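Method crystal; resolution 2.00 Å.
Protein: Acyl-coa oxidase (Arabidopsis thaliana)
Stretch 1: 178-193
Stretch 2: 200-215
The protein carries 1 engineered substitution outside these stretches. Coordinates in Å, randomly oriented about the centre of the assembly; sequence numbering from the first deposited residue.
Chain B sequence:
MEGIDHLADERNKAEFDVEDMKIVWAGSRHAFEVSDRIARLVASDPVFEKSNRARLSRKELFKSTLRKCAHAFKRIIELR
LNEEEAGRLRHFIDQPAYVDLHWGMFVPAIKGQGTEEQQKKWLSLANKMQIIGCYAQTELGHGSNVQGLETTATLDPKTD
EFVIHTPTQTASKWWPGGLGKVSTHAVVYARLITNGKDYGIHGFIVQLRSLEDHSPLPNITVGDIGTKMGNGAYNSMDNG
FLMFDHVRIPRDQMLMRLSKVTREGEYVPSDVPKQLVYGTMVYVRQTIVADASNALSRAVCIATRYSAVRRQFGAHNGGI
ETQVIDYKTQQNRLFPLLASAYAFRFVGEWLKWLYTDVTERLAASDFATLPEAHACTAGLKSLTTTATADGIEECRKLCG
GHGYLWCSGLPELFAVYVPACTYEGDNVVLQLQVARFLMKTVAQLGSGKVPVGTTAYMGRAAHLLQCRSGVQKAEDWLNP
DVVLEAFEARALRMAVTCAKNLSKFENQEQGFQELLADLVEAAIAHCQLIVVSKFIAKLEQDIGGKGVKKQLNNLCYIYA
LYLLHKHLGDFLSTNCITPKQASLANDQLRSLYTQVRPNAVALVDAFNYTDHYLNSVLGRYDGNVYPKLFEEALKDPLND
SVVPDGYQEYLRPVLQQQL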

# COMPACT_ATOMS: atom_id res chain seq x y z
N GLY B 178 -5.60 -24.20 -1.65
CA GLY B 178 -6.43 -25.40 -1.61
C GLY B 178 -5.70 -26.65 -1.14
O GLY B 178 -6.29 -27.73 -1.00
N LEU B 179 -4.41 -26.50 -0.89
CA LEU B 179 -3.58 -27.59 -0.42
C LEU B 179 -3.68 -27.78 1.08
O LEU B 179 -3.64 -28.90 1.58
N GLY B 180 -3.80 -26.67 1.80
CA GLY B 180 -3.85 -26.73 3.25
C GLY B 180 -4.78 -27.72 3.93
O GLY B 180 -4.36 -28.44 4.84
N LYS B 181 -6.03 -27.76 3.50
CA LYS B 181 -6.98 -28.66 4.14
C LYS B 181 -7.97 -29.33 3.19
O LYS B 181 -8.57 -30.34 3.55
N VAL B 182 -8.10 -28.82 1.97
CA VAL B 182 -9.09 -29.37 1.06
C VAL B 182 -8.69 -30.40 0.02
O VAL B 182 -9.28 -31.48 -0.02
N SER B 183 -7.72 -30.06 -0.83
CA SER B 183 -7.32 -30.95 -1.90
C SER B 183 -7.01 -32.37 -1.48
O SER B 183 -6.36 -32.61 -0.46
N THR B 184 -7.50 -33.32 -2.27
CA THR B 184 -7.25 -34.73 -2.02
C THR B 184 -6.11 -35.17 -2.93
O THR B 184 -5.41 -36.13 -2.63
N HIS B 185 -5.94 -34.44 -4.03
CA HIS B 185 -4.91 -34.73 -5.02
C HIS B 185 -4.20 -33.44 -5.42
O HIS B 185 -4.64 -32.33 -5.10
N ALA B 186 -3.09 -33.59 -6.14
CA ALA B 186 -2.37 -32.42 -6.58
C ALA B 186 -1.37 -32.70 -7.68
O ALA B 186 -0.84 -33.80 -7.79
N VAL B 187 -1.13 -31.69 -8.50
CA VAL B 187 -0.11 -31.84 -9.52
C VAL B 187 1.17 -31.33 -8.85
O VAL B 187 1.29 -30.13 -8.57
N VAL B 188 2.09 -32.24 -8.56
CA VAL B 188 3.35 -31.86 -7.91
C VAL B 188 4.50 -31.73 -8.92
O VAL B 188 4.66 -32.57 -9.80
N TYR B 189 5.28 -30.65 -8.78
CA TYR B 189 6.41 -30.43 -9.67
C TYR B 189 7.72 -30.73 -8.94
O TYR B 189 7.96 -30.24 -7.83
N ALA B 190 8.54 -31.56 -9.56
CA ALA B 190 9.81 -31.97 -8.98
C ALA B 190 10.80 -32.31 -10.07
O ALA B 190 10.43 -32.45 -11.24
N ARG B 191 12.06 -32.45 -9.68
CA ARG B 191 13.12 -32.79 -10.61
C ARG B 191 12.93 -34.25 -11.03
O ARG B 191 12.91 -35.15 -10.18
N LEU B 192 12.80 -34.48 -12.33
CA LEU B 192 12.62 -35.84 -12.83
C LEU B 192 13.97 -36.57 -12.80
O LEU B 192 14.92 -36.19 -13.48
N ILE B 193 14.04 -37.63 -12.00
CA ILE B 193 15.26 -38.40 -11.88
C ILE B 193 15.05 -39.83 -12.37
O ILE B 193 14.16 -40.54 -11.89
N GLY B 200 15.28 -32.32 -15.15
CA GLY B 200 14.53 -31.10 -14.97
C GLY B 200 13.17 -31.24 -14.30
O GLY B 200 12.74 -32.33 -13.93
N ILE B 201 12.49 -30.10 -14.17
CA ILE B 201 11.19 -30.03 -13.53
C ILE B 201 10.06 -30.58 -14.38
O ILE B 201 9.88 -30.18 -15.53
N HIS B 202 9.29 -31.50 -13.80
CA HIS B 202 8.14 -32.11 -14.47
C HIS B 202 6.96 -32.17 -13.51
O HIS B 202 7.12 -32.02 -12.30
N GLY B 203 5.77 -32.39 -14.07
CA GLY B 203 4.56 -32.47 -13.27
C GLY B 203 4.14 -33.91 -13.01
O GLY B 203 4.14 -34.74 -13.92
N PHE B 204 3.76 -34.18 -11.76
CA PHE B 204 3.34 -35.51 -11.33
C PHE B 204 2.05 -35.42 -10.51
O PHE B 204 1.91 -34.56 -9.64
N ILE B 205 1.10 -36.32 -10.78
CA ILE B 205 -0.15 -36.34 -10.02
C ILE B 205 0.07 -37.17 -8.77
O ILE B 205 0.56 -38.29 -8.84
N VAL B 206 -0.27 -36.59 -7.62
CA VAL B 206 -0.09 -37.28 -6.35
C VAL B 206 -1.33 -37.15 -5.46
O VAL B 206 -1.87 -36.06 -5.31
N GLN B 207 -1.77 -38.27 -4.88
CA GLN B 207 -2.93 -38.24 -4.00
C GLN B 207 -2.42 -37.87 -2.62
O GLN B 207 -1.46 -38.48 -2.12
N LEU B 208 -3.06 -36.88 -2.02
CA LEU B 208 -2.67 -36.37 -0.71
C LEU B 208 -3.52 -36.91 0.43
O LEU B 208 -3.00 -37.22 1.50
N ARG B 209 -4.82 -37.00 0.19
CA ARG B 209 -5.74 -37.46 1.21
C ARG B 209 -6.68 -38.55 0.72
O ARG B 209 -7.04 -38.62 -0.46
N SER B 210 -7.11 -39.39 1.65
CA SER B 210 -8.02 -40.47 1.35
C SER B 210 -9.37 -39.92 0.95
O SER B 210 -9.83 -38.92 1.50
N LEU B 211 -10.02 -40.57 -0.02
CA LEU B 211 -11.33 -40.14 -0.48
C LEU B 211 -12.44 -40.71 0.40
O LEU B 211 -13.62 -40.56 0.09
N GLU B 212 -12.08 -41.38 1.50
CA GLU B 212 -13.10 -41.94 2.38
C GLU B 212 -13.25 -41.17 3.70
O GLU B 212 -14.36 -40.99 4.20
N ASP B 213 -12.13 -40.72 4.26
CA ASP B 213 -12.18 -39.97 5.51
C ASP B 213 -11.27 -38.72 5.51
O ASP B 213 -11.04 -38.13 6.56
N HIS B 214 -10.76 -38.34 4.34
CA HIS B 214 -9.92 -37.16 4.20
C HIS B 214 -8.58 -37.22 4.95
O HIS B 214 -7.85 -36.23 5.02
N SER B 215 -8.25 -38.38 5.52
CA SER B 215 -7.01 -38.51 6.25
C SER B 215 -5.82 -38.50 5.29
O SER B 215 -5.87 -39.07 4.20

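Strands 185-193 and 200-207 pair antiparallel, and along each strand the side chains alternate between the two faces of the sheet, while the loop before the first strand packs against the loop after the second. On the face carrying His 185, Val 187, Tyr 189 and Arg 191, the hollow above Gly 203 is filled by the Tyr 189 ring (chi1 m), which lies with one face over the bare alpha carbon, CE2 to Gly 203 CA 3.6 Å. A CB on Gly 203 would come within 3.0 Å of Tyr 189 CE2, so the ring occupies room that the glycine leaves free. Ile 201 (m, m) closes the ring's edge, its CG2 3.8 Å from Tyr 189 CB. Further along, Gln 207 CB sits over one face of the His 185 ring, 3.7 Å from NE2, and Leu 211 CD2 meets the ring edge, 4.0 Å from CE1. The imidazole is held by a 2.7 Å hydrogen bond between His 185 ND1 and Thr 184 OG1.

On the other face, which also carries His 202 and Phe 204, Val 188 and Val 206, both t, interlock through their CG2 atoms at 3.6 Å. Leu 192 (t, t) points toward the second stretch and fills the corner formed by two rings: its CD1 lies almost squarely over the His 202 ring, while its CG touches Phe 204 CZ at the ring edge, 3.9 Å away. Leu 208 (m, t) points toward the first stretch, and its CD1 touches both Ala 186 CB (3.7 Å) and Leu 179 CD1 (3.4 Å).

The loop end is more polar. Arg 209 (m, t, t, chi4 -83°) lays one face of its guanidinium over Lys 181 O, with the O atoms of Leu 179, Gly 180 and Ser 183 at its edge. Water 1 accepts from Arg 209 NE (2.5 Å) and donates to the O atoms of Leu 179 and Ser 183; water 2 bridges Arg 209 NH2 and Lys 181 NZ. Alongside, His 214 NE2 donates to Lys 181 O (2.7 Å), and its CE1 packs against Thr 184 CG2 at 4.0 Å.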

# COMPACT_ATOMS: atom_id res chain seq x y z
CB LEU B 179 -2.12 -27.32 -0.79
CG LEU B 179 -1.04 -28.22 -0.20
CD1 LEU B 179 -1.18 -29.65 -0.74
CD2 LEU B 179 0.34 -27.61 -0.53
CB LYS B 181 -7.78 -27.89 5.20
CG LYS B 181 -6.93 -27.30 6.34
CD LYS B 181 -6.26 -28.38 7.18
CE LYS B 181 -5.19 -27.77 8.09
NZ LYS B 181 -4.44 -28.82 8.85
CB VAL B 182 -9.82 -28.22 0.33
CG1 VAL B 182 -10.96 -28.78 -0.57
CG2 VAL B 182 -10.34 -27.25 1.37
CB SER B 183 -6.13 -30.37 -2.65
OG SER B 183 -6.52 -29.23 -3.40
CB THR B 184 -8.49 -35.60 -2.33
OG1 THR B 184 -8.84 -35.48 -3.72
CG2 THR B 184 -9.67 -35.18 -1.47
CB HIS B 185 -5.52 -35.35 -6.29
CG HIS B 185 -6.10 -36.73 -6.10
ND1 HIS B 185 -7.22 -36.96 -5.34
CD2 HIS B 185 -5.69 -37.93 -6.56
CE1 HIS B 185 -7.48 -38.26 -5.33
NE2 HIS B 185 -6.56 -38.87 -6.07
CB ALA B 186 -1.65 -31.78 -5.41
CB VAL B 187 -0.42 -31.00 -10.77
CG1 VAL B 187 0.79 -31.01 -11.71
CG2 VAL B 187 -1.62 -31.58 -11.49
CB VAL B 188 3.76 -32.90 -6.84
CG1 VAL B 188 5.10 -32.48 -6.18
CG2 VAL B 188 2.63 -33.05 -5.80
CB TYR B 189 6.39 -28.99 -10.22
CG TYR B 189 5.26 -28.77 -11.21
CD1 TYR B 189 3.97 -28.47 -10.77
CD2 TYR B 189 5.46 -28.98 -12.58
CE1 TYR B 189 2.91 -28.37 -11.67
CE2 TYR B 189 4.39 -28.89 -13.49
CZ TYR B 189 3.12 -28.59 -13.02
OH TYR B 189 2.05 -28.57 -13.89
CB ALA B 190 9.60 -33.19 -8.07
CB ARG B 191 14.48 -32.61 -9.94
CG ARG B 191 14.60 -31.32 -9.14
CD ARG B 191 16.06 -30.97 -8.86
NE ARG B 191 16.73 -30.52 -10.07
CZ ARG B 191 16.68 -29.27 -10.53
NH1 ARG B 191 16.01 -28.33 -9.87
NH2 ARG B 191 17.28 -28.97 -11.68
CB LEU B 192 12.08 -35.79 -14.26
CG LEU B 192 11.36 -37.03 -14.81
CD1 LEU B 192 10.93 -36.76 -16.24
CD2 LEU B 192 12.26 -38.24 -14.75
CB ILE B 193 15.77 -38.43 -10.42
CG1 ILE B 193 15.95 -37.00 -9.89
CG2 ILE B 193 17.08 -39.15 -10.35
CD1 ILE B 193 16.42 -36.95 -8.44
CB ILE B 201 10.85 -28.57 -13.16
CG1 ILE B 201 12.02 -27.93 -12.41
CG2 ILE B 201 9.56 -28.53 -12.35
CD1 ILE B 201 12.37 -28.60 -11.12
CB HIS B 202 8.48 -33.53 -14.93
CG HIS B 202 9.35 -33.59 -16.14
ND1 HIS B 202 10.70 -33.33 -16.11
CD2 HIS B 202 9.05 -33.82 -17.44
CE1 HIS B 202 11.20 -33.40 -17.33
NE2 HIS B 202 10.21 -33.69 -18.16
CB PHE B 204 4.43 -36.15 -10.47
CG PHE B 204 5.77 -36.27 -11.16
CD1 PHE B 204 6.16 -37.48 -11.73
CD2 PHE B 204 6.62 -35.17 -11.26
CE1 PHE B 204 7.39 -37.59 -12.38
CE2 PHE B 204 7.85 -35.28 -11.91
CZ PHE B 204 8.24 -36.49 -12.47
CB ILE B 205 -1.30 -36.97 -10.84
CG1 ILE B 205 -1.63 -36.07 -12.04
CG2 ILE B 205 -2.54 -37.18 -9.95
CD1 ILE B 205 -2.65 -36.65 -12.98
CB VAL B 206 1.10 -36.71 -5.57
CG1 VAL B 206 1.40 -37.58 -4.37
CG2 VAL B 206 2.31 -36.57 -6.49
CB GLN B 207 -3.63 -39.60 -3.96
CG GLN B 207 -4.74 -39.68 -2.92
CD GLN B 207 -5.64 -40.89 -3.08
OE1 GLN B 207 -5.31 -41.85 -3.78
NE2 GLN B 207 -6.80 -40.85 -2.43
CB LEU B 208 -2.76 -34.83 -0.73
CG LEU B 208 -2.03 -34.14 -1.89
CD1 LEU B 208 -2.31 -32.63 -1.86
CD2 LEU B 208 -0.53 -34.43 -1.82
CB ARG B 209 -6.60 -36.30 1.72
CG ARG B 209 -5.83 -35.16 2.38
CD ARG B 209 -6.78 -34.01 2.71
NE ARG B 209 -6.06 -32.82 3.19
CZ ARG B 209 -5.65 -32.64 4.43
NH1 ARG B 209 -5.89 -33.56 5.37
NH2 ARG B 209 -5.01 -31.52 4.75
CB SER B 210 -8.18 -41.36 2.59
OG SER B 210 -9.45 -41.98 2.59
CB LEU B 211 -11.55 -40.57 -1.93
CG LEU B 211 -10.60 -39.97 -2.97
CD1 LEU B 211 -10.84 -40.62 -4.32
CD2 LEU B 211 -10.80 -38.45 -3.05
CB GLU B 212 -12.83 -43.42 2.66
CG GLU B 212 -11.65 -43.68 3.57
CD GLU B 212 -11.68 -45.07 4.16
OE1 GLU B 212 -12.65 -45.40 4.88
OE2 GLU B 212 -10.73 -45.84 3.90
CB ASP B 213 -11.84 -40.89 6.69
CG ASP B 213 -10.45 -41.47 6.58
OD1 ASP B 213 -9.69 -41.05 5.68
OD2 ASP B 213 -10.11 -42.35 7.41
CB HIS B 214 -10.69 -35.92 4.65
CG HIS B 214 -10.36 -34.68 3.88
ND1 HIS B 214 -10.48 -34.60 2.51
CD2 HIS B 214 -9.96 -33.45 4.29
CE1 HIS B 214 -10.17 -33.38 2.11
NE2 HIS B 214 -9.86 -32.66 3.17
CB SER B 215 -7.01 -39.80 7.08
OG SER B 215 -6.92 -40.94 6.25
O HOH W 1 -4.98 -31.44 1.47
O HOH W 2 -4.51 -31.27 7.28